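Local structure of Two-component response regulator, LuxR family (Aurantimonas sp., 3CZ5) at residues G20-A32 / K108-E120. The protein is probably a DNA-binding transcription regulator of two-component signalling, represented here by its receiver domain. Sequence-based numbering, arbitrary orientation.
With PO4 (phosphate ion), chain E.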
ATOM      1  N   GLY A  20     -14.129  -5.573   2.366  1.00 17.01           N
ATOM      2  CA  GLY A  20     -14.736  -4.397   1.915  1.00 16.12           C
ATOM      3  C   GLY A  20     -13.820  -3.697   0.932  1.00 17.34           C
ATOM      4  O   GLY A  20     -14.251  -3.174  -0.096  1.00 16.94           O
ATOM      5  N   TYR A  21     -12.540  -3.658   1.232  1.00 19.81           N
ATOM      6  CA  TYR A  21     -11.646  -2.992   0.313  1.00 21.31           C
ATOM      7  C   TYR A  21     -11.414  -3.814  -0.919  1.00 22.65           C
ATOM      8  O   TYR A  21     -11.224  -3.252  -2.008  1.00 23.30           O
ATOM      9  CB  TYR A  21     -10.324  -2.686   0.952  1.00 21.87           C
ATOM     10  CG  TYR A  21     -10.398  -1.577   1.939  1.00 29.73           C
ATOM     11  CD1 TYR A  21     -10.978  -0.423   1.581  1.00 20.73           C
ATOM     12  CD2 TYR A  21      -9.862  -1.695   3.210  1.00 21.36           C
ATOM     13  CE1 TYR A  21     -11.065   0.613   2.413  1.00 30.94           C
ATOM     14  CE2 TYR A  21      -9.922  -0.632   4.095  1.00 31.27           C
ATOM     15  CZ  TYR A  21     -10.549   0.537   3.664  1.00 22.17           C
ATOM     16  OH  TYR A  21     -10.720   1.665   4.452  1.00 32.20           O
ATOM     17  N   ARG A  22     -11.412  -5.135  -0.801  1.00 22.98           N
ATOM     18  CA  ARG A  22     -11.345  -5.877  -2.055  1.00 23.77           C
ATOM     19  C   ARG A  22     -12.476  -5.468  -3.011  1.00 23.23           C
ATOM     20  O   ARG A  22     -12.291  -5.195  -4.206  1.00 22.34           O
ATOM     21  CB  ARG A  22     -11.451  -7.356  -1.808  1.00 24.72           C
ATOM     22  CG  ARG A  22     -11.790  -8.114  -3.085  1.00 17.04           C
ATOM     23  CD  ARG A  22     -11.798  -9.578  -2.717  1.00 26.55           C
ATOM     24  NE  ARG A  22     -13.119 -10.031  -2.230  1.00 17.94           N
ATOM     25  CZ  ARG A  22     -14.235  -9.857  -2.935  1.00 25.49           C
ATOM     26  NH1 ARG A  22     -14.173  -9.287  -4.112  1.00 16.18           N
ATOM     27  NH2 ARG A  22     -15.391 -10.289  -2.482  1.00 17.28           N
ATOM     28  N   ARG A  23     -13.675  -5.425  -2.469  1.00 23.50           N
ATOM     29  CA  ARG A  23     -14.815  -5.148  -3.327  1.00 23.66           C
ATOM     30  C   ARG A  23     -14.737  -3.734  -3.853  1.00 23.12           C
ATOM     31  O   ARG A  23     -15.232  -3.442  -4.924  1.00 24.21           O
ATOM     32  CB  ARG A  23     -16.125  -5.475  -2.623  1.00 23.71           C
ATOM     33  CG  ARG A  23     -16.105  -6.923  -2.112  1.00 38.42           C
ATOM     34  CD  ARG A  23     -17.268  -7.266  -1.155  1.00 26.43           C
ATOM     35  NE  ARG A  23     -18.575  -7.189  -1.813  1.00 39.15           N
ATOM     36  CZ  ARG A  23     -19.715  -6.933  -1.169  1.00 28.58           C
ATOM     37  NH1 ARG A  23     -19.702  -6.757   0.168  1.00 39.48           N
ATOM     38  NH2 ARG A  23     -20.871  -6.886  -1.844  1.00 39.47           N
ATOM     39  N   LEU A  24     -14.089  -2.851  -3.124  1.00 21.74           N
ATOM     40  CA  LEU A  24     -13.936  -1.505  -3.641  1.00 21.84           C
ATOM     41  C   LEU A  24     -12.950  -1.519  -4.775  1.00 21.51           C
ATOM     42  O   LEU A  24     -13.217  -1.008  -5.828  1.00 21.23           O
ATOM     43  CB  LEU A  24     -13.399  -0.538  -2.585  1.00 21.61           C
ATOM     44  CG  LEU A  24     -13.620   0.936  -2.887  1.00 18.23           C
ATOM     45  CD1 LEU A  24     -15.060   1.180  -3.175  1.00 21.10           C
ATOM     46  CD2 LEU A  24     -13.216   1.739  -1.723  1.00 20.81           C
ATOM     47  N   ILE A  25     -11.805  -2.123  -4.554  1.00 21.47           N
ATOM     48  CA  ILE A  25     -10.816  -2.139  -5.587  1.00 22.06           C
ATOM     49  C   ILE A  25     -11.332  -2.772  -6.864  1.00 23.43           C
ATOM     50  O   ILE A  25     -10.907  -2.383  -7.991  1.00 25.55           O
ATOM     51  CB  ILE A  25      -9.580  -2.899  -5.165  1.00 21.11           C
ATOM     52  CG1 ILE A  25      -9.063  -2.346  -3.837  1.00 25.79           C
ATOM     53  CG2 ILE A  25      -8.489  -2.667  -6.155  1.00 24.92           C
ATOM     54  CD1 ILE A  25      -7.648  -2.612  -3.578  1.00 18.39           C
ATOM     55  N   GLU A  26     -12.241  -3.736  -6.729  1.00 21.20           N
ATOM     56  CA  GLU A  26     -12.603  -4.487  -7.926  1.00 18.84           C
ATOM     57  C   GLU A  26     -13.724  -3.868  -8.702  1.00 18.70           C
ATOM     58  O   GLU A  26     -14.135  -4.388  -9.719  1.00 17.81           O
ATOM     59  CB  GLU A  26     -12.891  -5.931  -7.640  1.00 17.71           C
ATOM     60  CG  GLU A  26     -11.671  -6.713  -7.354  1.00 30.66           C
ATOM     61  CD  GLU A  26     -12.033  -8.145  -7.122  1.00 21.23           C
ATOM     62  OE1 GLU A  26     -13.251  -8.399  -7.286  1.00 30.71           O
ATOM     63  OE2 GLU A  26     -11.129  -8.998  -6.836  1.00 30.98           O
ATOM     64  N   ARG A  27     -14.200  -2.724  -8.263  1.00 20.77           N
ATOM     65  CA  ARG A  27     -15.222  -2.034  -9.052  1.00 22.78           C
ATOM     66  C   ARG A  27     -14.516  -1.305 -10.195  1.00 23.25           C
ATOM     67  O   ARG A  27     -15.156  -0.913 -11.183  1.00 23.94           O
ATOM     68  CB  ARG A  27     -16.075  -1.090  -8.203  1.00 24.13           C
ATOM     69  CG  ARG A  27     -16.535  -1.747  -6.861  1.00 51.86           C
ATOM     70  CD  ARG A  27     -17.574  -0.908  -6.077  1.00 28.11           C
ATOM     71  NE  ARG A  27     -18.517  -1.708  -5.267  1.00 53.05           N
ATOM     72  CZ  ARG A  27     -18.486  -1.819  -3.925  1.00 30.71           C
ATOM     73  NH1 ARG A  27     -17.539  -1.172  -3.224  1.00 53.59           N
ATOM     74  NH2 ARG A  27     -19.398  -2.552  -3.278  1.00 52.68           N
ATOM     75  N   ARG A  28     -13.198  -1.149 -10.080  1.00 22.43           N
ATOM     76  CA  ARG A  28     -12.440  -0.598 -11.169  1.00 22.89           C
ATOM     77  C   ARG A  28     -12.110  -1.804 -12.013  1.00 23.92           C
ATOM     78  O   ARG A  28     -11.339  -2.640 -11.589  1.00 23.93           O
ATOM     79  CB  ARG A  28     -11.216   0.139 -10.639  1.00 23.11           C
ATOM     80  CG  ARG A  28      -9.907   0.074 -11.395  1.00  8.36           C
ATOM     81  CD  ARG A  28      -9.978   0.240 -12.927  1.00 24.12           C
ATOM     82  NE  ARG A  28      -8.850   0.968 -13.547  1.00  7.97           N
ATOM     83  CZ  ARG A  28      -8.101   0.485 -14.538  1.00 23.98           C
ATOM     84  NH1 ARG A  28      -8.333  -0.742 -15.028  1.00  7.26           N
ATOM     85  NH2 ARG A  28      -7.113   1.230 -15.029  1.00  7.53           N
ATOM     86  N   PRO A  29     -12.746  -1.913 -13.206  1.00 25.09           N
ATOM     87  CA  PRO A  29     -12.700  -3.200 -13.892  1.00 24.59           C
ATOM     88  C   PRO A  29     -11.308  -3.328 -14.441  1.00 23.63           C
ATOM     89  O   PRO A  29     -10.611  -2.322 -14.519  1.00 22.97           O
ATOM     90  CB  PRO A  29     -13.797  -3.066 -14.977  1.00 24.30           C
ATOM     91  CG  PRO A  29     -13.862  -1.684 -15.271  1.00  8.34           C
ATOM     92  CD  PRO A  29     -13.409  -0.883 -14.043  1.00 24.64           C
ATOM     93  N   GLY A  30     -10.894  -4.552 -14.749  1.00 24.41           N
ATOM     94  CA  GLY A  30      -9.471  -4.863 -14.918  1.00 26.47           C
ATOM     95  C   GLY A  30      -8.675  -5.203 -13.635  1.00 28.08           C
ATOM     96  O   GLY A  30      -7.746  -5.986 -13.665  1.00 29.94           O
ATOM     97  N   TYR A  31      -9.021  -4.629 -12.500  1.00 26.80           N
ATOM     98  CA  TYR A  31      -8.282  -4.893 -11.285  1.00 26.73           C
ATOM     99  C   TYR A  31      -8.659  -6.209 -10.522  1.00 26.00           C
ATOM    100  O   TYR A  31      -9.744  -6.317  -9.997  1.00 25.99           O
ATOM    101  CB  TYR A  31      -8.473  -3.685 -10.369  1.00 27.49           C
ATOM    102  CG  TYR A  31      -7.663  -2.462 -10.821  1.00 37.30           C
ATOM    103  CD1 TYR A  31      -7.179  -2.352 -12.149  1.00 28.63           C
ATOM    104  CD2 TYR A  31      -7.404  -1.404  -9.940  1.00 27.35           C
ATOM    105  CE1 TYR A  31      -6.411  -1.199 -12.558  1.00 36.85           C
ATOM    106  CE2 TYR A  31      -6.645  -0.309 -10.321  1.00 36.56           C
ATOM    107  CZ  TYR A  31      -6.164  -0.182 -11.630  1.00 28.35           C
ATOM    108  OH  TYR A  31      -5.436   0.951 -11.951  1.00 35.92           O
ATOM    109  N   ALA A  32      -7.767  -7.191 -10.398  1.00 24.61           N
ATOM    110  CA  ALA A  32      -8.172  -8.338  -9.603  1.00 23.77           C
ATOM    111  C   ALA A  32      -7.384  -8.581  -8.325  1.00 23.73           C
ATOM    112  O   ALA A  32      -6.174  -8.660  -8.294  1.00 25.58           O
ATOM    113  CB  ALA A  32      -8.267  -9.592 -10.442  1.00 23.34           C
ATOM    114  N   LYS A 108      -6.544   5.830   5.299  1.00 24.94           N
ATOM    115  CA  LYS A 108      -7.803   5.160   5.267  1.00 25.04           C
ATOM    116  C   LYS A 108      -8.996   6.072   5.534  1.00 26.34           C
ATOM    117  O   LYS A 108     -10.116   5.696   5.223  1.00 26.50           O
ATOM    118  CB  LYS A 108      -7.788   4.018   6.256  1.00 24.76           C
ATOM    119  CG  LYS A 108      -7.148   2.794   5.676  1.00 26.23           C
ATOM    120  CD  LYS A 108      -7.164   1.594   6.607  1.00 25.32           C
ATOM    121  CE  LYS A 108      -6.863   0.398   5.771  1.00 24.90           C
ATOM    122  NZ  LYS A 108      -6.092  -0.515   6.556  1.00 26.57           N
ATOM    123  N   SER A 109      -8.779   7.260   6.083  1.00 26.87           N
ATOM    124  CA  SER A 109      -9.887   8.178   6.203  1.00 26.43           C
ATOM    125  C   SER A 109      -9.807   9.236   5.145  1.00 25.58           C
ATOM    126  O   SER A 109     -10.375  10.314   5.335  1.00 25.39           O
ATOM    127  CB  SER A 109      -9.889   8.853   7.563  1.00 26.96           C
ATOM    128  OG  SER A 109      -8.555   9.158   7.982  1.00 23.43           O
ATOM    129  N   SER A 110      -9.112   8.962   4.044  1.00 24.97           N
ATOM    130  CA  SER A 110      -9.133   9.927   2.954  1.00 26.61           C
ATOM    131  C   SER A 110     -10.379   9.629   2.172  1.00 29.10           C
ATOM    132  O   SER A 110     -11.115   8.725   2.533  1.00 29.74           O
ATOM    133  CB  SER A 110      -7.901   9.818   2.060  1.00 27.24           C
ATOM    134  OG  SER A 110      -6.670   9.961   2.793  1.00 59.21           O
ATOM    135  N   ASP A 111     -10.675  10.361   1.113  1.00 30.79           N
ATOM    136  CA  ASP A 111     -11.896   9.988   0.441  1.00 32.12           C
ATOM    137  C   ASP A 111     -11.719   8.550  -0.076  1.00 33.30           C
ATOM    138  O   ASP A 111     -10.725   8.241  -0.690  1.00 33.87           O
ATOM    139  CB  ASP A 111     -12.252  10.941  -0.688  1.00 32.66           C
ATOM    140  CG  ASP A 111     -13.593  10.562  -1.339  1.00 64.41           C
ATOM    141  OD1 ASP A 111     -14.518  11.421  -1.290  1.00 34.06           O
ATOM    142  OD2 ASP A 111     -13.733   9.395  -1.842  1.00 33.10           O
ATOM    143  N   PRO A 112     -12.682   7.647   0.174  1.00 34.18           N
ATOM    144  CA  PRO A 112     -12.522   6.295  -0.388  1.00 33.22           C
ATOM    145  C   PRO A 112     -11.813   6.160  -1.769  1.00 30.80           C
ATOM    146  O   PRO A 112     -10.926   5.275  -1.895  1.00 28.77           O
ATOM    147  CB  PRO A 112     -13.969   5.781  -0.431  1.00 33.90           C
ATOM    148  CG  PRO A 112     -14.775   6.729   0.486  1.00 44.74           C
ATOM    149  CD  PRO A 112     -13.800   7.673   1.131  1.00 34.55           C
ATOM    150  N   ALA A 113     -12.214   7.008  -2.754  1.00 29.86           N
ATOM    151  CA  ALA A 113     -11.671   7.015  -4.142  1.00 28.16           C
ATOM    152  C   ALA A 113     -10.151   6.899  -4.139  1.00 29.36           C
ATOM    153  O   ALA A 113      -9.560   6.240  -5.002  1.00 30.16           O
ATOM    154  CB  ALA A 113     -12.057   8.240  -4.870  1.00 26.26           C
ATOM    155  N   GLU A 114      -9.531   7.515  -3.143  1.00 29.46           N
ATOM    156  CA  GLU A 114      -8.090   7.590  -3.024  1.00 30.72           C
ATOM    157  C   GLU A 114      -7.343   6.285  -3.342  1.00 31.77           C
ATOM    158  O   GLU A 114      -6.310   6.226  -4.111  1.00 32.87           O
ATOM    159  CB  GLU A 114      -7.757   8.021  -1.608  1.00 31.47           C
ATOM    160  CG  GLU A 114      -7.926   9.478  -1.483  1.00 51.00           C
ATOM    161  CD  GLU A 114      -7.000  10.229  -2.419  1.00 35.37           C
ATOM    162  OE1 GLU A 114      -6.005   9.598  -2.970  1.00 51.45           O
ATOM    163  OE2 GLU A 114      -7.260  11.458  -2.555  1.00 51.40           O
ATOM    164  N   LEU A 115      -7.868   5.241  -2.716  1.00 29.25           N
ATOM    165  CA  LEU A 115      -7.308   3.962  -2.820  1.00 26.19           C
ATOM    166  C   LEU A 115      -7.132   3.628  -4.313  1.00 25.50           C
ATOM    167  O   LEU A 115      -6.007   3.400  -4.783  1.00 24.42           O
ATOM    168  CB  LEU A 115      -8.241   3.003  -2.097  1.00 24.68           C
ATOM    169  CG  LEU A 115      -7.646   1.632  -2.219  1.00 16.95           C
ATOM    170  CD1 LEU A 115      -6.122   1.727  -1.915  1.00 24.65           C
ATOM    171  CD2 LEU A 115      -8.315   0.658  -1.323  1.00 23.76           C
ATOM    172  N   VAL A 116      -8.221   3.631  -5.090  1.00 25.40           N
ATOM    173  CA  VAL A 116      -8.054   3.149  -6.431  1.00 24.67           C
ATOM    174  C   VAL A 116      -7.183   4.090  -7.228  1.00 24.33           C
ATOM    175  O   VAL A 116      -6.205   3.682  -7.812  1.00 24.79           O
ATOM    176  CB  VAL A 116      -9.328   2.935  -7.103  1.00 25.32           C
ATOM    177  CG1 VAL A 116      -9.103   3.042  -8.616  1.00 26.39           C
ATOM    178  CG2 VAL A 116      -9.861   1.579  -6.717  1.00 25.83           C
ATOM    179  N   GLN A 117      -7.483   5.369  -7.208  1.00 24.11           N
ATOM    180  CA  GLN A 117      -6.544   6.354  -7.780  1.00 24.68           C
ATOM    181  C   GLN A 117      -5.055   6.075  -7.493  1.00 22.31           C
ATOM    182  O   GLN A 117      -4.234   5.948  -8.433  1.00 22.28           O
ATOM    183  CB  GLN A 117      -6.841   7.755  -7.256  1.00 27.39           C
ATOM    184  CG  GLN A 117      -8.223   8.192  -7.401  1.00 62.07           C
ATOM    185  CD  GLN A 117      -8.349   8.807  -8.711  1.00 30.42           C
ATOM    186  OE1 GLN A 117      -7.354   9.321  -9.249  1.00 62.53           O
ATOM    187  NE2 GLN A 117      -9.560   8.765  -9.289  1.00 62.84           N
ATOM    188  N   ALA A 118      -4.693   6.032  -6.210  1.00 19.66           N
ATOM    189  CA  ALA A 118      -3.327   5.653  -5.840  1.00 17.55           C
ATOM    190  C   ALA A 118      -2.883   4.389  -6.588  1.00 15.85           C
ATOM    191  O   ALA A 118      -1.953   4.408  -7.384  1.00 15.38           O
ATOM    192  CB  ALA A 118      -3.253   5.414  -4.377  1.00 17.96           C
ATOM    193  N   ILE A 119      -3.534   3.273  -6.339  1.00 15.55           N
ATOM    194  CA  ILE A 119      -3.209   2.088  -7.129  1.00 17.88           C
ATOM    195  C   ILE A 119      -2.992   2.408  -8.665  1.00 19.91           C
ATOM    196  O   ILE A 119      -2.014   1.935  -9.284  1.00 19.38           O
ATOM    197  CB  ILE A 119      -4.337   1.092  -7.007  1.00 17.62           C
ATOM    198  CG1 ILE A 119      -4.369   0.515  -5.621  1.00 16.95           C
ATOM    199  CG2 ILE A 119      -4.238  -0.029  -8.033  1.00 15.10           C
ATOM    200  CD1 ILE A 119      -5.642  -0.300  -5.384  1.00 18.46           C
ATOM    201  N   GLU A 120      -3.932   3.169  -9.239  1.00 21.89           N
ATOM    202  CA  GLU A 120      -3.911   3.569 -10.629  1.00 25.21           C
ATOM    203  C   GLU A 120      -2.613   4.282 -10.986  1.00 27.90           C
ATOM    204  O   GLU A 120      -1.944   3.915 -11.966  1.00 30.25           O
ATOM    205  CB  GLU A 120      -5.061   4.519 -10.953  1.00 25.61           C
ATOM    206  CG  GLU A 120      -6.422   3.968 -10.603  1.00 25.32           C
ATOM    207  CD  GLU A 120      -7.497   4.258 -11.679  1.00 27.42           C
ATOM    208  OE1 GLU A 120      -7.996   3.257 -12.290  1.00 25.20           O
ATOM    209  OE2 GLU A 120      -7.833   5.472 -11.902  1.00 25.11           O
TER
HETATM  210  P   PO4 E 201      -3.540   0.178   9.781  1.00 16.77           P
HETATM  211  O1  PO4 E 201      -3.837   1.082  10.926  1.00 19.64           O
HETATM  212  O2  PO4 E 201      -4.607   0.065   8.714  1.00 18.64           O
HETATM  213  O3  PO4 E 201      -2.222   0.537   9.155  1.00 19.56           O
HETATM  214  O4  PO4 E 201      -3.345  -1.049  10.632  1.00 20.71           O
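Arg28 and Glu120 make the charged contact: NE of Arg28 gives a nearly straight hydrogen bond (165°) to OE1 of Glu120, 2.7 Å away, within a salt bridge. The carboxylate meets the guanidinium edge with its own plane almost perpendicular. A kink at chi2 (44°) folds the Arg28 chain over the Tyr31 ring, with CG above the ring centre; NH1 bonds to Pro29 O and NH2 to Ser4 OG. A methionine here would remove the charge, probably leaving Glu120 without its mate and the Pro29 carbonyl without its donor.

Next to the salt bridge the contact is apolar. CD1 of Ile25 meets CD1 of Ile119 at 3.6 Å, the two chains crossing at about a right angle, while CD2 of Leu115 lies 4.0 Å from CG1 of Ile25. Tyr31 slides antiparallel past Ile119 and brings CE2 against CG2. Ile25, Leu115 and Ile119 pack the first helix of the CheY-like receiver fold, 15-25, against its fifth, 114-122, on one side of the parallel sheet; Tyr31 adds the start of strand 31-37. The short helical segments cross at -60°.

At the end near Asp58, the predicted phosphoacceptor, Lys108 runs obliquely past Tyr21, its CE 3.6 Å from CE2 of the ring. The ring also meets Phe85 edge-to-face. Lys108 NZ hydrogen-bonds O2 of the phosphate ion (2.7 Å) and salt-bridges Asp58, unmodified here.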